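Local coordinates for inositol-1-monophosphatase (Thermotoga maritima, PDB 2P3V), which hydrolyses the phosphate ester of inositol-1-phosphate and the 1-phosphate of fructose 1,6-bisphosphate, using magnesium as its cofactor, at the interface of chains A and B. Residues are numbered along the deposited sequence; one frame, centred on the assembly and turned at random. Chains: chain A/B, Inositol-1-monophosphatase.

Contact 1: the interface of chains A and B. Residues chain A 165, 170-172; chain B 152, 173-175.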
loop_
_atom_site.group_PDB
_atom_site.type_symbol
_atom_site.label_atom_id
_atom_site.label_comp_id
_atom_site.label_asym_id
_atom_site.label_seq_id
_atom_site.Cartn_x
_atom_site.Cartn_y
_atom_site.Cartn_z
ATOM N N GLU A 165 15.367 11.179 -27.338
ATOM C CA GLU A 165 16.348 10.817 -26.319
ATOM C C GLU A 165 17.555 11.757 -26.347
ATOM O O GLU A 165 18.230 11.951 -25.335
ATOM C CB GLU A 165 16.793 9.362 -26.529
ATOM C CG GLU A 165 17.277 8.633 -25.272
ATOM C CD GLU A 165 16.261 8.656 -24.132
ATOM O OE1 GLU A 165 16.103 9.718 -23.493
ATOM O OE2 GLU A 165 15.615 7.613 -23.878
ATOM N N ARG A 170 15.013 11.620 -20.246
ATOM C CA ARG A 170 14.652 10.236 -20.526
ATOM C C ARG A 170 13.302 10.159 -21.222
ATOM O O ARG A 170 12.524 11.105 -21.197
ATOM C CB ARG A 170 14.555 9.446 -19.216
ATOM C CG ARG A 170 15.847 9.308 -18.432
ATOM C CD ARG A 170 16.775 8.263 -19.039
ATOM N NE ARG A 170 17.921 7.998 -18.170
ATOM C CZ ARG A 170 18.911 8.857 -17.966
ATOM N NH1 ARG A 170 18.898 10.031 -18.573
ATOM N NH2 ARG A 170 19.901 8.549 -17.147
ATOM N N ILE A 171 13.027 9.037 -21.864
ATOM C CA ILE A 171 11.721 8.864 -22.473
ATOM C C ILE A 171 11.266 7.515 -21.956
ATOM O O ILE A 171 11.969 6.511 -22.097
ATOM C CB ILE A 171 11.751 8.888 -24.015
ATOM C CG1 ILE A 171 12.235 10.260 -24.512
ATOM C CG2 ILE A 171 10.343 8.652 -24.560
ATOM C CD1 ILE A 171 11.319 11.430 -24.139
ATOM N N ARG A 172 10.098 7.518 -21.323
ATOM C CA ARG A 172 9.519 6.324 -20.724
ATOM C C ARG A 172 8.443 5.649 -21.564
ATOM O O ARG A 172 7.725 6.299 -22.324
ATOM C CB ARG A 172 8.898 6.678 -19.366
ATOM C CG ARG A 172 9.859 7.235 -18.343
ATOM C CD ARG A 172 10.837 6.174 -17.877
ATOM N NE ARG A 172 11.895 6.746 -17.046
ATOM C CZ ARG A 172 13.194 6.557 -17.256
ATOM N NH1 ARG A 172 14.079 7.120 -16.449
ATOM N NH2 ARG A 172 13.608 5.806 -18.271
ATOM N N SER B 152 17.368 3.678 -21.075
ATOM C CA SER B 152 17.353 4.797 -22.013
ATOM C C SER B 152 18.759 5.271 -22.359
ATOM O O SER B 152 19.291 6.207 -21.759
ATOM C CB SER B 152 16.535 5.962 -21.442
ATOM O OG SER B 152 15.155 5.638 -21.364
ATOM N N ILE B 173 10.158 0.549 -20.903
ATOM C CA ILE B 173 11.289 1.358 -20.444
ATOM C C ILE B 173 10.747 2.036 -19.179
ATOM O O ILE B 173 10.136 3.115 -19.235
ATOM C CB ILE B 173 11.717 2.422 -21.491
ATOM C CG1 ILE B 173 12.053 1.742 -22.824
ATOM C CG2 ILE B 173 12.938 3.181 -20.989
ATOM C CD1 ILE B 173 12.420 2.709 -23.940
ATOM N N LEU B 174 10.967 1.371 -18.046
ATOM C CA LEU B 174 10.479 1.820 -16.752
ATOM C C LEU B 174 11.368 2.801 -15.991
ATOM O O LEU B 174 10.864 3.759 -15.393
ATOM C CB LEU B 174 10.208 0.595 -15.894
ATOM C CG LEU B 174 9.374 -0.419 -16.671
ATOM C CD1 LEU B 174 9.361 -1.758 -15.950
ATOM C CD2 LEU B 174 7.975 0.139 -16.853
ATOM N N GLY B 175 12.673 2.556 -15.969
ATOM C CA GLY B 175 13.538 3.496 -15.287
ATOM C C GLY B 175 14.458 3.029 -14.177
ATOM O O GLY B 175 15.343 3.788 -13.763
#
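Strand 170-172 of chain A, with A:Glu165 from the loop just before it, meets two loops of chain B: the one carrying B:Ser152 and the stretch B:Ile173 to B:Gly175 that follows the matching strand. B:Ser152 is the hub on its side. Its CB lies against the aliphatic part of A:Arg170, 3.3 Å from CD, while its hydroxyl OG is turned toward the strand, 3.4 Å from the carbonyl O of A:Ile171. The carboxylate of A:Glu165 comes up beside the same serine, OE2 standing 3.2 Å from OG; the chain reaches there by bending at chi2 (55°).

A:Arg172 makes a second set of contacts. Its guanidinium lies flat between two carbon partners: CA of B:Gly175 sits over the centre of one face, 3.7 Å from CZ, and CB of A:Arg170 covers the rim of the opposite face. CG2 of B:Ile173 meets the group in its plane, at the edge. Farther back along the chain, CD of A:Arg172 passes 3.4 Å from the carbonyl O of B:Ile173 and near that of B:Leu174. Sandwiched this way, the guanidinium is probably restrained from tilting. The patch joins two subunits of the homotetramer; A:Arg172 is likely to bind substrate, by analogy with relatives, so the packing may also steady a residue that serves the active site.

Contact 2: the interface of chains A and B. Residues chain A 35-36, 85, 152; chain B 147, 169-170, 172.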
loop_
_atom_site.group_PDB
_atom_site.type_symbol
_atom_site.label_atom_id
_atom_site.label_comp_id
_atom_site.label_asym_id
_atom_site.label_seq_id
_atom_site.Cartn_x
_atom_site.Cartn_y
_atom_site.Cartn_z
ATOM N N LYS A 35 -1.968 -6.833 -32.425
ATOM C CA LYS A 35 -0.929 -6.282 -31.558
ATOM C C LYS A 35 -1.248 -6.419 -30.077
ATOM O O LYS A 35 -0.390 -6.801 -29.286
ATOM C CB LYS A 35 -0.727 -4.806 -31.906
ATOM C CG LYS A 35 -2.045 -4.054 -32.050
ATOM C CD LYS A 35 -1.912 -2.816 -32.925
ATOM C CE LYS A 35 -3.284 -2.240 -33.275
ATOM N NZ LYS A 35 -4.123 -3.205 -34.048
ATOM N N ASP A 36 -2.485 -6.106 -29.707
ATOM C CA ASP A 36 -2.910 -6.187 -28.316
ATOM C C ASP A 36 -3.691 -7.474 -28.025
ATOM O O ASP A 36 -3.931 -8.287 -28.920
ATOM C CB ASP A 36 -3.769 -4.967 -27.966
ATOM C CG ASP A 36 -3.378 -4.332 -26.637
ATOM O OD1 ASP A 36 -3.456 -5.007 -25.585
ATOM O OD2 ASP A 36 -2.992 -3.145 -26.645
ATOM N N ILE A 85 -1.897 -5.948 -21.423
ATOM C CA ILE A 85 -0.655 -6.692 -21.542
ATOM C C ILE A 85 0.107 -6.645 -20.227
ATOM O O ILE A 85 0.547 -7.687 -19.720
ATOM C CB ILE A 85 0.209 -6.133 -22.675
ATOM C CG1 ILE A 85 -0.517 -6.362 -24.011
ATOM C CG2 ILE A 85 1.605 -6.768 -22.642
ATOM C CD1 ILE A 85 0.234 -5.848 -25.237
ATOM N N SER A 152 3.608 2.232 -27.281
ATOM C CA SER A 152 4.350 1.309 -28.124
ATOM C C SER A 152 3.687 1.212 -29.499
ATOM O O SER A 152 2.723 0.466 -29.684
ATOM C CB SER A 152 4.416 -0.065 -27.460
ATOM O OG SER A 152 5.237 -0.018 -26.304
ATOM N N VAL B 147 7.405 -9.659 -23.525
ATOM C CA VAL B 147 7.445 -8.254 -23.180
ATOM C C VAL B 147 8.865 -8.112 -22.661
ATOM O O VAL B 147 9.199 -8.618 -21.583
ATOM C CB VAL B 147 6.454 -7.897 -22.043
ATOM C CG1 VAL B 147 6.580 -6.427 -21.679
ATOM C CG2 VAL B 147 5.036 -8.206 -22.477
ATOM N N ARG B 169 6.030 -8.627 -28.356
ATOM C CA ARG B 169 4.679 -8.165 -28.068
ATOM C C ARG B 169 4.729 -6.694 -27.669
ATOM O O ARG B 169 3.954 -5.883 -28.172
ATOM C CB ARG B 169 4.079 -8.994 -26.932
ATOM C CG ARG B 169 2.651 -8.646 -26.590
ATOM C CD ARG B 169 2.098 -9.594 -25.538
ATOM N NE ARG B 169 1.933 -10.954 -26.045
ATOM C CZ ARG B 169 1.569 -11.988 -25.293
ATOM N NH1 ARG B 169 1.337 -11.816 -24.000
ATOM N NH2 ARG B 169 1.434 -13.188 -25.832
ATOM N N ARG B 170 5.645 -6.366 -26.758
ATOM C CA ARG B 170 5.848 -5.000 -26.268
ATOM C C ARG B 170 7.231 -4.890 -25.660
ATOM O O ARG B 170 7.831 -5.890 -25.269
ATOM C CB ARG B 170 4.838 -4.623 -25.179
ATOM C CG ARG B 170 3.443 -4.285 -25.659
ATOM C CD ARG B 170 3.427 -3.044 -26.536
ATOM N NE ARG B 170 2.059 -2.600 -26.794
ATOM C CZ ARG B 170 1.168 -3.268 -27.519
ATOM N NH1 ARG B 170 1.491 -4.424 -28.078
ATOM N NH2 ARG B 170 -0.056 -2.788 -27.669
ATOM N N ARG B 172 9.201 -2.401 -22.754
ATOM C CA ARG B 172 8.998 -1.392 -21.723
ATOM C C ARG B 172 10.287 -0.694 -21.353
ATOM O O ARG B 172 11.369 -1.259 -21.484
ATOM C CB ARG B 172 8.410 -2.032 -20.463
ATOM C CG ARG B 172 7.026 -2.640 -20.633
ATOM C CD ARG B 172 5.952 -1.583 -20.885
ATOM N NE ARG B 172 4.658 -2.218 -21.119
ATOM C CZ ARG B 172 3.979 -2.155 -22.262
ATOM N NH1 ARG B 172 2.813 -2.778 -22.375
ATOM N NH2 ARG B 172 4.452 -1.457 -23.287
#
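B:Arg170 reaches across to chain A and carries most of this contact. Its NH1 gives a hydrogen bond to the backbone O of A:Lys35, 3.3 Å away; the oxygen lies near the guanidinium plane, but the nitrogen stands above the carbonyl plane, 65° out of it, so the bond misses the lone pairs. NH2 forms a salt bridge with carboxylate OD2 of A:Asp36 at 3.1 Å. The two flat groups are turned 76° apart and the N-H points elsewhere, leaving a link of charge more than a directed bond. Both A:Lys35 and A:Asp36 are poorly ordered, which makes this end of the grip less certain.

Over one guanidinium face, toward its rim, sits CD1 of A:Ile85 from helix 84-89, 3.6 Å from CZ. CB of A:Ser152 packs against the aliphatic chain, 3.3 Å from CD of B:Arg170. A bend at chi2 (-64°) helps turn the arginine's chain so that NH1 can also bond the carbonyl O of B:Arg169 at 2.9 Å, in the guanidinium plane, which should limit the rotation of the group. An alanine here would take away the guanidinium, and the carboxylate of A:Asp36 would probably lose its charge partner while A:Ile85 lost part of its packing surface.

Farther out, CG2 of A:Ile85 meets CG2 of B:Val147 at 3.7 Å, and its CD1 touches CG of B:Arg169. NH2 of B:Arg172 comes within 3.4 Å of A:Ser152 OG, which lies at the edge of its guanidinium. The patch fastens strand 170-172, with neighbouring B:Arg169 and B:Val147, to helix 84-89 and loops of the partner subunit within the homotetramer.

The C-alpha centres of contact 1 and contact 2 lie about 16 Å apart on one two-fold symmetric interface. Strand 170-172 and the loop serine serve in both, with the chains exchanged: contact 1 pairs the strand of chain A with B:Ser152, contact 2 that of chain B with A:Ser152. The packing of B:Ser152 on A:Arg170 and of A:Ser152 on B:Arg170 is therefore one motif appearing twice. Contact 1 extends it toward the stretch that follows the partner chain's own strand 170-172, contact 2 toward helix 84-89 and the loop at 35-36. A:Arg172 and B:Arg172 place a likely substrate-binding residue of each subunit at the seam.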